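Serpin (Taeniopygia guttata, PDB 5HGC) binds a cortisol-type steroid and probably inhibits serine proteases. Local coordinates at residues E218-T223 / K254-K259; A47-G52 / M167-F172. One frame throughout, in Å; residues are numbered along the deposited sequence.

Interaction 1. Residues E218-T223 / K254-K259. With HCY ((11alpha,14beta)-11,17,21-trihydroxypregn-4-ene-3,20-dione), chain B.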
ATOM      1  N   GLU A 218      20.959 -12.761   9.851  1.00 51.49           N
ATOM      2  CA  GLU A 218      21.175 -14.208   9.755  1.00 61.62           C
ATOM      3  C   GLU A 218      19.883 -14.916  10.077  1.00 57.63           C
ATOM      4  O   GLU A 218      19.453 -15.758   9.282  1.00 68.64           O
ATOM      5  CB  GLU A 218      22.323 -14.753  10.630  1.00 71.08           C
ATOM      6  CG  GLU A 218      23.720 -14.327  10.219  1.00 77.47           C
ATOM      7  CD  GLU A 218      24.165 -13.083  10.971  1.00 84.70           C
ATOM      8  OE1 GLU A 218      23.281 -12.277  11.355  1.00 93.40           O
ATOM      9  OE2 GLU A 218      25.392 -12.907  11.190  1.00 84.65           O
ATOM     10  N   GLU A 219      19.263 -14.559  11.210  1.00 52.88           N
ATOM     11  CA  GLU A 219      17.935 -15.076  11.609  1.00 52.69           C
ATOM     12  C   GLU A 219      17.003 -15.217  10.404  1.00 52.53           C
ATOM     13  O   GLU A 219      16.383 -16.277  10.223  1.00 50.83           O
ATOM     14  CB  GLU A 219      17.246 -14.155  12.614  1.00 65.17           C
ATOM     15  CG  GLU A 219      18.063 -13.698  13.811  1.00 83.90           C
ATOM     16  CD  GLU A 219      17.196 -13.549  15.060  1.00103.25           C
ATOM     17  OE1 GLU A 219      15.971 -13.844  14.995  1.00 95.48           O
ATOM     18  OE2 GLU A 219      17.742 -13.144  16.117  1.00115.49           O
ATOM     19  N   LEU A 220      16.919 -14.171   9.566  1.00 41.85           N
ATOM     20  CA  LEU A 220      16.002 -14.249   8.465  1.00 36.83           C
ATOM     21  C   LEU A 220      16.598 -14.591   7.123  1.00 37.47           C
ATOM     22  O   LEU A 220      15.854 -14.911   6.186  1.00 41.02           O
ATOM     23  CB  LEU A 220      15.071 -13.040   8.417  1.00 36.82           C
ATOM     24  CG  LEU A 220      14.198 -12.858   9.660  1.00 37.33           C
ATOM     25  CD1 LEU A 220      13.318 -11.651   9.460  1.00 36.25           C
ATOM     26  CD2 LEU A 220      13.315 -14.062   9.913  1.00 38.72           C
ATOM     27  N   SER A 221      17.929 -14.552   7.013  1.00 37.75           N
ATOM     28  CA  SER A 221      18.630 -14.907   5.754  1.00 33.45           C
ATOM     29  C   SER A 221      18.283 -13.950   4.613  1.00 32.24           C
ATOM     30  O   SER A 221      18.039 -14.365   3.449  1.00 33.45           O
ATOM     31  CB  SER A 221      18.357 -16.364   5.352  1.00 35.33           C
ATOM     32  OG  SER A 221      18.205 -17.176   6.509  1.00 37.46           O
ATOM     33  N   CYS A 222      18.313 -12.663   4.962  1.00 31.56           N
ATOM     34  CA  CYS A 222      17.846 -11.561   4.120  1.00 32.15           C
ATOM     35  C   CYS A 222      18.878 -10.498   3.985  1.00 28.68           C
ATOM     36  O   CYS A 222      19.399 -10.020   4.999  1.00 29.85           O
ATOM     37  CB  CYS A 222      16.717 -10.828   4.840  1.00 36.00           C
ATOM     38  SG  CYS A 222      15.209 -11.692   4.734  1.00 52.09           S
ATOM     39  N   THR A 223      19.076 -10.024   2.772  1.00 26.59           N
ATOM     40  CA  THR A 223      19.848  -8.826   2.581  1.00 24.72           C
ATOM     41  C   THR A 223      18.845  -7.701   2.517  1.00 23.55           C
ATOM     42  O   THR A 223      17.885  -7.821   1.820  1.00 21.34           O
ATOM     43  CB  THR A 223      20.670  -8.944   1.300  1.00 26.54           C
ATOM     44  OG1 THR A 223      21.557 -10.054   1.442  1.00 31.55           O
ATOM     45  CG2 THR A 223      21.487  -7.718   1.062  1.00 26.97           C
ATOM     46  N   LYS A 254       6.217  -5.540  12.328  1.00 32.11           N
ATOM     47  CA  LYS A 254       6.818  -4.240  12.492  1.00 32.41           C
ATOM     48  C   LYS A 254       8.064  -4.222  13.366  1.00 35.61           C
ATOM     49  O   LYS A 254       8.846  -3.267  13.333  1.00 37.93           O
ATOM     50  CB  LYS A 254       5.797  -3.250  13.018  1.00 33.66           C
ATOM     51  CG  LYS A 254       5.288  -3.535  14.405  1.00 35.33           C
ATOM     52  CD  LYS A 254       4.984  -2.201  15.081  1.00 35.40           C
ATOM     53  CE  LYS A 254       3.798  -2.325  16.026  1.00 32.64           C
ATOM     54  NZ  LYS A 254       3.767  -3.564  16.869  1.00 28.59           N
ATOM     55  N   GLU A 255       8.234  -5.272  14.160  1.00 36.20           N
ATOM     56  CA  GLU A 255       9.392  -5.423  15.009  1.00 34.08           C
ATOM     57  C   GLU A 255      10.593  -5.784  14.115  1.00 32.45           C
ATOM     58  O   GLU A 255      11.668  -5.184  14.281  1.00 31.52           O
ATOM     59  CB  GLU A 255       9.133  -6.477  16.089  1.00 36.99           C
ATOM     60  CG  GLU A 255       8.220  -6.061  17.253  1.00 39.43           C
ATOM     61  CD  GLU A 255       6.707  -5.929  16.942  1.00 43.89           C
ATOM     62  OE1 GLU A 255       6.071  -6.648  16.101  1.00 40.76           O
ATOM     63  OE2 GLU A 255       6.130  -5.052  17.600  1.00 48.40           O
ATOM     64  N   THR A 256      10.403  -6.707  13.166  1.00 28.11           N
ATOM     65  CA  THR A 256      11.397  -6.975  12.133  1.00 30.32           C
ATOM     66  C   THR A 256      11.840  -5.682  11.414  1.00 34.03           C
ATOM     67  O   THR A 256      13.054  -5.458  11.201  1.00 35.64           O
ATOM     68  CB  THR A 256      10.840  -7.921  11.077  1.00 33.00           C
ATOM     69  OG1 THR A 256      10.349  -9.104  11.699  1.00 39.35           O
ATOM     70  CG2 THR A 256      11.912  -8.329  10.097  1.00 32.51           C
ATOM     71  N   ILE A 257      10.862  -4.823  11.059  1.00 33.50           N
ATOM     72  CA  ILE A 257      11.166  -3.558  10.379  1.00 31.08           C
ATOM     73  C   ILE A 257      12.040  -2.672  11.274  1.00 31.38           C
ATOM     74  O   ILE A 257      13.039  -2.143  10.790  1.00 31.52           O
ATOM     75  CB  ILE A 257       9.917  -2.792   9.855  1.00 28.20           C
ATOM     76  CG1 ILE A 257       9.053  -3.654   8.891  1.00 28.18           C
ATOM     77  CG2 ILE A 257      10.352  -1.518   9.165  1.00 24.52           C
ATOM     78  CD1 ILE A 257       9.800  -4.186   7.671  1.00 30.11           C
ATOM     79  N   GLN A 258      11.672  -2.545  12.551  1.00 29.29           N
ATOM     80  CA  GLN A 258      12.394  -1.701  13.487  1.00 33.44           C
ATOM     81  C   GLN A 258      13.818  -2.206  13.736  1.00 34.05           C
ATOM     82  O   GLN A 258      14.745  -1.394  13.845  1.00 33.88           O
ATOM     83  CB  GLN A 258      11.673  -1.572  14.829  1.00 36.12           C
ATOM     84  CG  GLN A 258      12.407  -0.619  15.769  1.00 38.72           C
ATOM     85  CD  GLN A 258      11.469   0.246  16.567  1.00 55.70           C
ATOM     86  OE1 GLN A 258      10.516  -0.255  17.234  1.00 59.56           O
ATOM     87  NE2 GLN A 258      11.706   1.568  16.504  1.00 52.36           N
ATOM     88  N   LYS A 259      13.964  -3.530  13.842  1.00 35.22           N
ATOM     89  CA  LYS A 259      15.261  -4.190  13.891  1.00 37.31           C
ATOM     90  C   LYS A 259      16.101  -3.714  12.692  1.00 39.53           C
ATOM     91  O   LYS A 259      17.201  -3.131  12.903  1.00 38.06           O
ATOM     92  CB  LYS A 259      15.115  -5.715  13.865  1.00 38.75           C
ATOM     93  CG  LYS A 259      16.455  -6.455  13.980  1.00 41.55           C
ATOM     94  CD  LYS A 259      16.294  -7.945  14.215  1.00 40.35           C
ATOM     95  CE  LYS A 259      16.395  -8.767  12.940  1.00 45.66           C
ATOM     96  NZ  LYS A 259      16.999 -10.106  13.265  1.00 51.57           N
TER
HETATM   97  C1  HCY B 501       8.817   1.415  14.197  1.00 32.05           C
HETATM   98  C2  HCY B 501       7.890   0.732  15.199  1.00 35.05           C
HETATM   99  C3  HCY B 501       6.433   0.927  14.847  1.00 37.34           C
HETATM  100  C4  HCY B 501       6.037   1.413  13.503  1.00 33.61           C
HETATM  101  C5  HCY B 501       6.916   1.361  12.495  1.00 31.94           C
HETATM  102  C6  HCY B 501       6.403   1.400  11.072  1.00 32.07           C
HETATM  103  C7  HCY B 501       7.217   2.418  10.242  1.00 32.96           C
HETATM  104  C8  HCY B 501       8.736   2.391  10.444  1.00 28.27           C
HETATM  105  C9  HCY B 501       9.070   2.422  11.952  1.00 31.71           C
HETATM  106  C10 HCY B 501       8.418   1.258  12.731  1.00 33.16           C
HETATM  107  C12 HCY B 501      11.268   3.792  11.427  1.00 29.51           C
HETATM  108  C11 HCY B 501      10.579   2.704  12.280  1.00 33.73           C
HETATM  109  C13 HCY B 501      10.910   3.657   9.916  1.00 32.16           C
HETATM  110  C14 HCY B 501       9.387   3.589   9.788  1.00 27.26           C
HETATM  111  C15 HCY B 501       9.101   3.949   8.350  1.00 28.51           C
HETATM  112  C16 HCY B 501      10.175   4.956   7.961  1.00 30.90           C
HETATM  113  C17 HCY B 501      11.239   4.926   9.087  1.00 35.05           C
HETATM  114  C18 HCY B 501      11.598   2.444   9.225  1.00 28.93           C
HETATM  115  C19 HCY B 501       8.815  -0.155  12.252  1.00 35.00           C
HETATM  116  C20 HCY B 501      12.660   5.026   8.564  1.00 38.23           C
HETATM  117  C21 HCY B 501      13.725   5.748   9.363  1.00 37.33           C
HETATM  118  O1  HCY B 501       5.587   0.616  15.660  1.00 41.86           O
HETATM  119  O2  HCY B 501      11.220   1.450  12.028  1.00 37.22           O
HETATM  120  O3  HCY B 501      11.108   6.118   9.896  1.00 37.09           O
HETATM  121  O4  HCY B 501      12.969   4.526   7.493  1.00 40.15           O
HETATM  122  O5  HCY B 501      14.886   4.943   9.167  1.00 45.83           O
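Leu220 and Thr256 supply the apolar part of this contact, their methyls meeting tip to tip with CD1 of Leu220 3.7 Å from CG2 of Thr256. At chi1 -54° OG1 of Thr256 sits beside the backbone N, hydrogen-bonded to Asp253, which leaves CG2, anti to that N, pointing at Leu220. Leu220 also rests on Leu248 and Thr251, so the hairpin turn between strands 211-217 and 222-228 packs on helix 245-251 as well as on helix 254-263.

The charged part is looser. The chain of Lys259 leaves the helix extended, bends near its end and passes across Glu219, bringing NZ to 3.8 Å from CG of Glu219, while OE2 of Glu219 stays 4.2 Å from NZ, beyond salt-bridge range. Glu219 is poorly ordered, so its position is approximate. Asp217 forms a long, weak ion pair with the same ammonium.

The helix's other flank holds the steroid. CG2 of Ile257 touches C19 at 3.7 Å, the amide of Gln258 lies along C1 and C2, and CD of Lys254 lies near the A-ring ketone, 3.5 Å from C3; NZ of Lys254 bridges to Glu255 OE2 (2.9 Å) and Asp17.

Toward the turn, then, this pocket helix relies on methyl packing with a diffuse, probably solvent-weakened, electrostatic attraction.

Interaction 2. Residues A47-G52 / M167-F172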
ATOM      1  N   ALA A  47     -11.355   3.031   7.686  1.00 27.62           N
ATOM      2  CA  ALA A  47     -11.574   3.918   8.812  1.00 28.84           C
ATOM      3  C   ALA A  47     -12.689   4.869   8.408  1.00 32.66           C
ATOM      4  O   ALA A  47     -13.595   5.153   9.182  1.00 30.62           O
ATOM      5  CB  ALA A  47     -10.312   4.690   9.136  1.00 28.86           C
ATOM      6  N   MET A  48     -12.647   5.302   7.153  1.00 33.44           N
ATOM      7  CA  MET A  48     -13.681   6.124   6.593  1.00 33.38           C
ATOM      8  C   MET A  48     -15.076   5.465   6.671  1.00 33.53           C
ATOM      9  O   MET A  48     -16.028   6.133   7.097  1.00 32.16           O
ATOM     10  CB  MET A  48     -13.269   6.476   5.194  1.00 36.19           C
ATOM     11  CG  MET A  48     -14.125   7.500   4.523  1.00 37.31           C
ATOM     12  SD  MET A  48     -14.548   6.757   2.964  1.00 56.68           S
ATOM     13  CE  MET A  48     -16.028   5.907   3.478  1.00 36.00           C
ATOM     14  N   LEU A  49     -15.210   4.176   6.327  1.00 28.48           N
ATOM     15  CA  LEU A  49     -16.474   3.481   6.596  1.00 28.46           C
ATOM     16  C   LEU A  49     -16.880   3.540   8.042  1.00 28.52           C
ATOM     17  O   LEU A  49     -18.073   3.695   8.368  1.00 27.96           O
ATOM     18  CB  LEU A  49     -16.459   2.022   6.190  1.00 30.81           C
ATOM     19  CG  LEU A  49     -16.624   1.728   4.708  1.00 35.67           C
ATOM     20  CD1 LEU A  49     -16.781   0.224   4.603  1.00 37.18           C
ATOM     21  CD2 LEU A  49     -17.841   2.413   4.098  1.00 35.32           C
ATOM     22  N   ALA A  50     -15.903   3.422   8.930  1.00 29.31           N
ATOM     23  CA  ALA A  50     -16.216   3.498  10.354  1.00 28.52           C
ATOM     24  C   ALA A  50     -16.969   4.797  10.717  1.00 28.22           C
ATOM     25  O   ALA A  50     -17.768   4.793  11.660  1.00 29.64           O
ATOM     26  CB  ALA A  50     -14.972   3.342  11.196  1.00 27.45           C
ATOM     27  N   LEU A  51     -16.719   5.884   9.987  0.70 25.78           N
ATOM     28  CA  LEU A  51     -17.442   7.138  10.240  0.70 27.89           C
ATOM     29  C   LEU A  51     -18.917   6.879  10.237  0.70 29.33           C
ATOM     30  O   LEU A  51     -19.633   7.380  11.105  0.70 29.38           O
ATOM     31  CB  LEU A  51     -17.179   8.216   9.187  0.70 26.56           C
ATOM     32  CG  LEU A  51     -15.953   9.058   9.429  0.70 26.04           C
ATOM     33  CD1 LEU A  51     -15.823  10.097   8.311  0.70 24.97           C
ATOM     34  CD2 LEU A  51     -16.103   9.703  10.795  0.70 24.01           C
ATOM     35  N   GLY A  52     -19.349   6.085   9.252  1.00 29.66           N
ATOM     36  CA  GLY A  52     -20.740   5.760   9.118  1.00 32.98           C
ATOM     37  C   GLY A  52     -21.260   4.521   9.826  1.00 35.44           C
ATOM     38  O   GLY A  52     -22.456   4.239   9.708  1.00 39.34           O
ATOM     39  N   MET A 167     -23.211  -1.404  -2.532  1.00 37.50           N
ATOM     40  CA  MET A 167     -22.101  -0.425  -2.446  1.00 34.10           C
ATOM     41  C   MET A 167     -20.763  -1.062  -2.814  1.00 32.89           C
ATOM     42  O   MET A 167     -20.414  -2.149  -2.328  1.00 33.90           O
ATOM     43  CB  MET A 167     -22.042   0.188  -1.043  1.00 35.05           C
ATOM     44  CG  MET A 167     -20.782   0.966  -0.766  1.00 37.00           C
ATOM     45  SD  MET A 167     -20.884   1.954   0.728  1.00 37.98           S
ATOM     46  CE  MET A 167     -20.988   0.695   1.980  1.00 39.62           C
ATOM     47  N   LEU A 168     -20.066  -0.392  -3.715  1.00 28.65           N
ATOM     48  CA  LEU A 168     -18.692  -0.637  -4.048  1.00 28.86           C
ATOM     49  C   LEU A 168     -17.784   0.378  -3.309  1.00 29.05           C
ATOM     50  O   LEU A 168     -17.909   1.584  -3.498  1.00 27.36           O
ATOM     51  CB  LEU A 168     -18.526  -0.490  -5.571  1.00 29.16           C
ATOM     52  CG  LEU A 168     -17.076  -0.573  -6.072  1.00 34.51           C
ATOM     53  CD1 LEU A 168     -16.455  -1.939  -5.765  1.00 39.10           C
ATOM     54  CD2 LEU A 168     -16.928  -0.268  -7.546  1.00 31.61           C
ATOM     55  N   LEU A 169     -16.882  -0.095  -2.455  1.00 32.89           N
ATOM     56  CA  LEU A 169     -15.820   0.783  -1.884  1.00 30.72           C
ATOM     57  C   LEU A 169     -14.595   0.618  -2.732  1.00 31.41           C
ATOM     58  O   LEU A 169     -14.069  -0.484  -2.827  1.00 31.58           O
ATOM     59  CB  LEU A 169     -15.517   0.414  -0.436  1.00 29.06           C
ATOM     60  CG  LEU A 169     -14.407   1.155   0.313  1.00 30.75           C
ATOM     61  CD1 LEU A 169     -14.639   2.654   0.474  1.00 27.23           C
ATOM     62  CD2 LEU A 169     -14.296   0.494   1.679  1.00 30.90           C
ATOM     63  N   ALA A 170     -14.174   1.686  -3.394  1.00 29.29           N
ATOM     64  CA  ALA A 170     -12.928   1.670  -4.176  1.00 30.88           C
ATOM     65  C   ALA A 170     -11.745   2.425  -3.453  1.00 35.82           C
ATOM     66  O   ALA A 170     -11.912   3.604  -3.076  1.00 37.20           O
ATOM     67  CB  ALA A 170     -13.167   2.274  -5.545  1.00 26.43           C
ATOM     68  N   SER A 171     -10.581   1.764  -3.233  1.00 33.67           N
ATOM     69  CA  SER A 171      -9.348   2.548  -2.987  1.00 29.79           C
ATOM     70  C   SER A 171      -8.298   2.253  -4.021  1.00 29.20           C
ATOM     71  O   SER A 171      -8.062   1.092  -4.404  1.00 26.90           O
ATOM     72  CB  SER A 171      -8.787   2.453  -1.572  1.00 29.43           C
ATOM     73  OG  SER A 171      -8.286   1.149  -1.398  1.00 31.13           O
ATOM     74  N   PHE A 172      -7.668   3.325  -4.485  1.00 25.66           N
ATOM     75  CA  PHE A 172      -6.680   3.173  -5.491  1.00 25.98           C
ATOM     76  C   PHE A 172      -5.601   4.215  -5.306  1.00 25.43           C
ATOM     77  O   PHE A 172      -5.832   5.265  -4.729  1.00 26.21           O
ATOM     78  CB  PHE A 172      -7.319   3.233  -6.871  1.00 24.46           C
ATOM     79  CG  PHE A 172      -8.211   4.420  -7.071  1.00 29.73           C
ATOM     80  CD1 PHE A 172      -9.516   4.454  -6.513  1.00 30.74           C
ATOM     81  CD2 PHE A 172      -7.775   5.520  -7.832  1.00 29.00           C
ATOM     82  CE1 PHE A 172     -10.338   5.574  -6.712  1.00 32.16           C
ATOM     83  CE2 PHE A 172      -8.618   6.630  -8.040  1.00 28.48           C
ATOM     84  CZ  PHE A 172      -9.886   6.658  -7.480  1.00 29.17           C
TER
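Leu49 meets Leu169 end to end, CD1 of Leu49 lying 3.8 Å from CD2 of Leu169, and that same CD2 is 4.0 Å from CG of Leu49. The other branch of Leu49 serves a second neighbour: its CD2 comes to 4.2 Å from CE of Met167, whose chain runs alongside Leu49 in the opposite direction. One leucine thus divides its two methyls between alternate residues of the strand, which share a face. Met167 starts out extended, CG anti to the backbone N (chi1 168°), and bends at its last torsion (chi3 66°) to place the terminal methyl there.

Around this first shell, Val314 touches both Leu49 and Met167, Leu312 adds to the methionine, and Ile103 of strand 100-106 flanks Leu169. Met48, next to Leu49 on helix 39-52, packs on Phe115 and Tyr123 of helix 113-123.

Farther out, the backbone of strand 167-176 is held by strand 100-106 on one edge and strand 316-325 on the other, which holds the strand in place, so that Met167 and Leu169 face the helix. Leu51, nearby on the helix, touches the bound amino sugar.

Strand 167-176 belongs to the large serpin sheet A, and helix 39-52 lies against its inner face. The join consists of buried aliphatic and thioether groups, so it depends on shape and dispersion, without directional polar bonds.

How the interactions relate
From the N terminus, helix 39-52 comes first, and interaction 2 closes a long loop when the chain returns in strand 167-176 after 114 residues. Interaction 1 opens only later, at the turn before strand 222-228, and closes after 30 intervening residues at helix 254-263. The two loops follow in series, neither crossing nor nesting. Their centres are 33 Å apart, on opposite sides of the chain's centre, and their nearest atoms about 17 Å apart. Interaction 2 joins a helix to the large central sheet, whereas interaction 1 ties a hairpin to a helix beside the steroid. Strand 265-283, pairing with both 211-217 and 316-325, links the two regions.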